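Local coordinates for protein hydrolase, alpha/beta hydrolase FOLD family (Staphylococcus aureus, PDB 2XMZ) that catalyses formation of 2-succinyl-6-hydroxy-2,4-cyclohexadiene-1-carboxylate in menaquinone biosynthesis, as the enzyme MenH, at residues D41-I46 against M258-L263; Q223-M228 against S235-I240. All coordinates share one frame; numbering follows the deposited sequence.

Contact 1 of 2, residues D41-I46 against M258-L263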
loop_
_atom_site.group_PDB
_atom_site.type_symbol
_atom_site.label_atom_id
_atom_site.label_comp_id
_atom_site.label_asym_id
_atom_site.label_seq_id
_atom_site.Cartn_x
_atom_site.Cartn_y
_atom_site.Cartn_z
ATOM N N ASP A 41 -0.457 -15.364 14.659
ATOM C CA ASP A 41 -0.563 -16.789 14.960
ATOM C C ASP A 41 0.661 -17.568 14.454
ATOM O O ASP A 41 1.140 -18.482 15.124
ATOM C CB ASP A 41 -1.834 -17.376 14.329
ATOM C CG ASP A 41 -3.097 -17.112 15.150
ATOM O OD1 ASP A 41 -3.031 -16.491 16.247
ATOM O OD2 ASP A 41 -4.174 -17.545 14.672
ATOM N N ASN A 42 1.153 -17.195 13.273
ATOM C CA ASN A 42 2.240 -17.911 12.596
ATOM C C ASN A 42 3.349 -17.015 12.037
ATOM O O ASN A 42 4.363 -17.514 11.554
ATOM C CB ASN A 42 1.675 -18.756 11.442
ATOM C CG ASN A 42 0.754 -19.878 11.917
ATOM O OD1 ASN A 42 -0.453 -19.847 11.665
ATOM N ND2 ASN A 42 1.321 -20.875 12.601
ATOM N N TYR A 43 3.142 -15.699 12.061
ATOM C CA TYR A 43 4.061 -14.762 11.403
ATOM C C TYR A 43 4.349 -13.548 12.285
ATOM O O TYR A 43 3.454 -13.033 12.950
ATOM C CB TYR A 43 3.495 -14.309 10.024
ATOM C CG TYR A 43 3.103 -15.473 9.122
ATOM C CD1 TYR A 43 4.026 -16.057 8.262
ATOM C CD2 TYR A 43 1.815 -16.014 9.161
ATOM C CE1 TYR A 43 3.675 -17.156 7.456
ATOM C CE2 TYR A 43 1.455 -17.094 8.354
ATOM C CZ TYR A 43 2.390 -17.663 7.507
ATOM O OH TYR A 43 2.024 -18.738 6.725
ATOM N N HIS A 44 5.604 -13.105 12.301
ATOM C CA HIS A 44 5.920 -11.784 12.838
ATOM C C HIS A 44 5.281 -10.759 11.912
ATOM O O HIS A 44 5.265 -10.940 10.695
ATOM C CB HIS A 44 7.424 -11.542 12.897
ATOM C CG HIS A 44 8.154 -12.493 13.793
ATOM N ND1 HIS A 44 7.971 -12.523 15.155
ATOM C CD2 HIS A 44 9.087 -13.435 13.512
ATOM C CE1 HIS A 44 8.756 -13.449 15.679
ATOM N NE2 HIS A 44 9.446 -14.015 14.704
ATOM N N VAL A 45 4.749 -9.692 12.491
ATOM C CA VAL A 45 4.101 -8.653 11.674
ATOM C C VAL A 45 4.697 -7.297 11.984
ATOM O O VAL A 45 4.858 -6.939 13.151
ATOM C CB VAL A 45 2.546 -8.602 11.864
ATOM C CG1 VAL A 45 1.950 -7.381 11.127
ATOM C CG2 VAL A 45 1.878 -9.907 11.403
ATOM N N ILE A 46 5.007 -6.550 10.922
ATOM C CA ILE A 46 5.418 -5.167 11.027
ATOM C C ILE A 46 4.435 -4.312 10.238
ATOM O O ILE A 46 4.025 -4.657 9.133
ATOM C CB ILE A 46 6.837 -4.923 10.454
ATOM C CG1 ILE A 46 7.877 -5.676 11.280
ATOM C CG2 ILE A 46 7.179 -3.417 10.434
ATOM C CD1 ILE A 46 9.250 -5.736 10.614
ATOM N N MET A 258 -6.533 -15.504 1.530
ATOM C CA MET A 258 -5.634 -15.431 0.374
ATOM C C MET A 258 -4.183 -15.215 0.790
ATOM O O MET A 258 -3.282 -15.832 0.229
ATOM C CB MET A 258 -6.057 -14.356 -0.634
ATOM C CG MET A 258 -7.349 -14.619 -1.429
ATOM S SD MET A 258 -7.445 -16.166 -2.368
ATOM C CE MET A 258 -8.107 -17.302 -1.134
ATOM N N ILE A 259 -3.955 -14.366 1.785
ATOM C CA ILE A 259 -2.584 -14.052 2.208
ATOM C C ILE A 259 -1.954 -15.270 2.890
ATOM O O ILE A 259 -0.845 -15.684 2.539
ATOM C CB ILE A 259 -2.539 -12.858 3.172
ATOM C CG1 ILE A 259 -3.278 -11.645 2.588
ATOM C CG2 ILE A 259 -1.086 -12.495 3.525
ATOM C CD1 ILE A 259 -2.619 -11.011 1.405
ATOM N N LEU A 260 -2.681 -15.832 3.853
ATOM C CA LEU A 260 -2.222 -16.985 4.614
ATOM C C LEU A 260 -1.893 -18.165 3.702
ATOM O O LEU A 260 -0.888 -18.830 3.905
ATOM C CB LEU A 260 -3.256 -17.389 5.663
ATOM C CG LEU A 260 -3.459 -16.461 6.868
ATOM C CD1 LEU A 260 -4.747 -16.847 7.624
ATOM C CD2 LEU A 260 -2.276 -16.493 7.822
ATOM N N GLY A 261 -2.726 -18.387 2.683
ATOM C CA GLY A 261 -2.546 -19.491 1.743
ATOM C C GLY A 261 -1.322 -19.305 0.857
ATOM O O GLY A 261 -0.596 -20.271 0.577
ATOM N N PHE A 262 -1.105 -18.069 0.407
ATOM C CA PHE A 262 0.104 -17.694 -0.336
ATOM C C PHE A 262 1.315 -17.904 0.561
ATOM O O PHE A 262 2.225 -18.663 0.214
ATOM C CB PHE A 262 0.022 -16.222 -0.781
ATOM C CG PHE A 262 1.315 -15.658 -1.366
ATOM C CD1 PHE A 262 1.758 -16.038 -2.639
ATOM C CD2 PHE A 262 2.069 -14.730 -0.647
ATOM C CE1 PHE A 262 2.950 -15.483 -3.187
ATOM C CE2 PHE A 262 3.262 -14.176 -1.173
ATOM C CZ PHE A 262 3.692 -14.548 -2.458
ATOM N N LEU A 263 1.300 -17.259 1.726
ATOM C CA LEU A 263 2.354 -17.448 2.727
ATOM C C LEU A 263 2.602 -18.923 3.052
ATOM O O LEU A 263 3.747 -19.323 3.207
ATOM C CB LEU A 263 2.079 -16.653 4.010
ATOM C CG LEU A 263 2.008 -15.118 3.917
ATOM C CD1 LEU A 263 1.616 -14.523 5.259
ATOM C CD2 LEU A 263 3.311 -14.487 3.415
#

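Contact 2 of 2, residues Q223-M228 against S235-I240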
loop_
_atom_site.group_PDB
_atom_site.type_symbol
_atom_site.label_atom_id
_atom_site.label_comp_id
_atom_site.label_asym_id
_atom_site.label_seq_id
_atom_site.Cartn_x
_atom_site.Cartn_y
_atom_site.Cartn_z
ATOM N N GLN A 223 -7.544 -4.583 -14.423
ATOM C CA GLN A 223 -6.816 -4.602 -15.699
ATOM C C GLN A 223 -5.345 -4.413 -15.412
ATOM O O GLN A 223 -4.520 -5.075 -15.991
ATOM C CB GLN A 223 -7.346 -3.548 -16.666
ATOM C CG GLN A 223 -8.731 -3.894 -17.167
ATOM C CD GLN A 223 -9.445 -2.725 -17.807
ATOM O OE1 GLN A 223 -10.515 -2.896 -18.394
ATOM N NE2 GLN A 223 -8.861 -1.528 -17.696
ATOM N N ILE A 224 -5.031 -3.545 -14.455
ATOM C CA ILE A 224 -3.635 -3.338 -14.042
ATOM C C ILE A 224 -3.015 -4.595 -13.410
ATOM O O ILE A 224 -1.879 -4.973 -13.737
ATOM C CB ILE A 224 -3.511 -2.148 -13.094
ATOM C CG1 ILE A 224 -3.875 -0.848 -13.843
ATOM C CG2 ILE A 224 -2.083 -2.057 -12.500
ATOM C CD1 ILE A 224 -3.758 0.363 -12.947
ATOM N N ALA A 225 -3.773 -5.251 -12.539
ATOM C CA ALA A 225 -3.303 -6.449 -11.833
ATOM C C ALA A 225 -2.963 -7.537 -12.812
ATOM O O ALA A 225 -1.922 -8.182 -12.677
ATOM C CB ALA A 225 -4.347 -6.939 -10.838
ATOM N N LYS A 226 -3.811 -7.715 -13.828
ATOM C CA LYS A 226 -3.598 -8.754 -14.835
ATOM C C LYS A 226 -2.326 -8.460 -15.636
ATOM O O LYS A 226 -1.523 -9.360 -15.906
ATOM C CB LYS A 226 -4.802 -8.887 -15.782
ATOM C CG LYS A 226 -6.035 -9.538 -15.152
ATOM C CD LYS A 226 -7.135 -9.818 -16.202
ATOM C CE LYS A 226 -8.496 -9.975 -15.522
ATOM N NZ LYS A 226 -9.582 -10.271 -16.489
ATOM N N LYS A 227 -2.139 -7.190 -15.985
ATOM C CA LYS A 227 -0.953 -6.778 -16.733
ATOM C C LYS A 227 0.327 -6.984 -15.920
ATOM O O LYS A 227 1.281 -7.524 -16.442
ATOM C CB LYS A 227 -1.064 -5.331 -17.171
ATOM C CG LYS A 227 -1.943 -5.099 -18.367
ATOM C CD LYS A 227 -1.905 -3.606 -18.635
ATOM C CE LYS A 227 -3.180 -3.096 -19.245
ATOM N NZ LYS A 227 -3.117 -1.627 -19.427
ATOM N N MET A 228 0.320 -6.558 -14.655
ATOM C CA MET A 228 1.433 -6.807 -13.731
ATOM C C MET A 228 1.760 -8.301 -13.632
ATOM O O MET A 228 2.920 -8.692 -13.725
ATOM C CB MET A 228 1.131 -6.262 -12.328
ATOM C CG MET A 228 1.032 -4.739 -12.238
ATOM S SD MET A 228 1.233 -4.190 -10.561
ATOM C CE MET A 228 -0.238 -4.898 -9.819
ATOM N N SER A 235 4.430 -14.814 -10.334
ATOM C CA SER A 235 3.304 -14.056 -9.760
ATOM C C SER A 235 2.031 -14.905 -9.799
ATOM O O SER A 235 1.890 -15.754 -10.665
ATOM C CB SER A 235 3.073 -12.770 -10.558
ATOM O OG SER A 235 2.746 -13.092 -11.900
ATOM N N LYS A 236 1.120 -14.679 -8.854
ATOM C CA LYS A 236 -0.241 -15.217 -8.926
ATOM C C LYS A 236 -1.155 -14.029 -8.807
ATOM O O LYS A 236 -0.967 -13.209 -7.899
ATOM C CB LYS A 236 -0.570 -16.155 -7.756
ATOM C CG LYS A 236 0.438 -17.230 -7.448
ATOM C CD LYS A 236 0.156 -18.513 -8.181
ATOM C CE LYS A 236 1.067 -19.625 -7.652
ATOM N NZ LYS A 236 1.708 -20.353 -8.771
ATOM N N CYS A 237 -2.138 -13.925 -9.696
ATOM C CA CYS A 237 -3.142 -12.856 -9.607
ATOM C C CYS A 237 -4.477 -13.423 -9.148
ATOM O O CYS A 237 -5.007 -14.346 -9.758
ATOM C CB CYS A 237 -3.305 -12.121 -10.956
ATOM S SG CYS A 237 -4.537 -10.761 -10.968
ATOM N N LYS A 238 -5.017 -12.883 -8.060
ATOM C CA LYS A 238 -6.315 -13.315 -7.574
ATOM C C LYS A 238 -7.284 -12.163 -7.553
ATOM O O LYS A 238 -7.031 -11.117 -6.933
ATOM C CB LYS A 238 -6.221 -13.972 -6.187
ATOM C CG LYS A 238 -5.290 -15.177 -6.180
ATOM C CD LYS A 238 -5.958 -16.431 -5.664
ATOM C CE LYS A 238 -5.066 -17.659 -5.882
ATOM N NZ LYS A 238 -3.745 -17.517 -5.189
ATOM N N LEU A 239 -8.384 -12.373 -8.251
ATOM C CA LEU A 239 -9.503 -11.454 -8.304
ATOM C C LEU A 239 -10.437 -11.768 -7.152
ATOM O O LEU A 239 -10.860 -12.908 -6.994
ATOM C CB LEU A 239 -10.261 -11.646 -9.615
ATOM C CG LEU A 239 -9.861 -10.695 -10.730
ATOM C CD1 LEU A 239 -10.340 -11.161 -12.111
ATOM C CD2 LEU A 239 -10.455 -9.343 -10.381
ATOM N N ILE A 240 -10.768 -10.758 -6.361
ATOM C CA ILE A 240 -11.625 -10.973 -5.213
ATOM C C ILE A 240 -13.041 -10.519 -5.546
ATOM O O ILE A 240 -13.281 -9.325 -5.767
ATOM C CB ILE A 240 -11.073 -10.293 -3.920
ATOM C CG1 ILE A 240 -9.549 -10.541 -3.763
ATOM C CG2 ILE A 240 -11.859 -10.753 -2.689
ATOM C CD1 ILE A 240 -9.137 -12.007 -3.598
#

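Contact 1 of 2, residues D41-I46 against M258-L263
With its CG anti to the carbonyl carbon (chi1 -52°), Tyr43 reaches from the loop before strand 44-48 to helix 252-266 and lays one ring face against Leu263. That leucine runs out toward it: chi2 of 175° makes CD1 the far-reaching branch, and the methyl sits almost exactly over the ring centre. The CH-pi contact measures 3.9 Å from Leu263 CD1 to the Tyr43 centroid, only 7° off the ring normal. Nearer the helix backbone, Leu263 CB packs on the phenol end, 3.7 Å from Tyr43 CZ and 3.4 Å from Tyr43 OH; here the hydroxyl oxygen makes a van der Waals contact with carbon. Leu260, one turn earlier, adds a single methyl: its CD2 lies 3.8 Å from Tyr43 CE2. The interface is small, burying 160 Å² in all, and rests almost wholly on one aromatic ring against two leucines of the same helix flank. Beside it, Phe39 of helix 36-40 touches both Ile259 and Leu260, while Tyr43 also touches Gln17 of strand 17-22. Packing of the C-terminal helix beside helix 36-40, over one face of the central sheet, is characteristic of the alpha/beta hydrolase fold; Tyr43 joins that helix to the entry of an inner strand.

Contact 2 of 2, residues Q223-M228 against S235-I240
A beta-alpha-beta crossover of the alpha/beta hydrolase fold sets this contact: helix 219-231 follows strand 210-215 and turns back into strand 235-240, an outermost strand of the sheet within the chain. The segments 223-228 and 235-240 run nearly antiparallel, at 161°, with their axes 8.5 Å apart at closest approach. The backbones come nearest at Lys226 and Cys237, where the small side chains Ala225 and Cys237 face one another. Cys237 holds SG opposite its own backbone N (chi1 180°), which directs the sulfur at the helix, 3.8 Å from Ala225 CB. The same sulfur also rests against the helix backbone, with SG 4.0 Å from Ala225 C and 4.2 Å from Lys226 N. Ala225 further packs on Ile212 and Ala214 of strand 210-215, so its methyl is shared between the two strands of the crossover. Along the outer flank, the aliphatic chain of Lys226, extended beyond CG, passes Leu239 at about a right angle; Lys226 CE and Leu239 CD1 are 4.1 Å apart, a loose touch between exposed side chains. At the start of the strand, Ser235 OG hydrogen-bonds to the O atoms of Ala229 and Ile232, tying the strand to the end of the helix and the turn after it. The Leu239 side chain comes close to the probable Ser-His-Asp triad (Ser91, His245, Asp218) but makes no contact with it. Across the two segments the cohesion is van der Waals in kind: a polarisable sulfur on a methyl, both small enough to be consistent with the close approach of helix and strand, and a lysine methylene beside a leucine methyl, while Lys226 keeps its ammonium group one bond beyond the carbon that packs.

From the N terminus, the chain lays down edge strand 6-9 and strand 17-22, then approaches strand 44-48, which lies between them; contact 1 joins the loop before it to helix 252-266 some 210 residues later, closing a long loop. Contact 2 closes a short one within it, between helix 219-231 and strand 235-240 at the other edge. Their centres lie 20 Å apart, yet they meet through helix 252-266: Met258 SD lies 3.6 Å from Lys238 CD, and Met258 CG lies 3.8 Å from Ile240 CD1. The C-terminal helix thus packs on strand 235-240 and also meets the loop leading into strand 44-48, spanning much of the sheet's width.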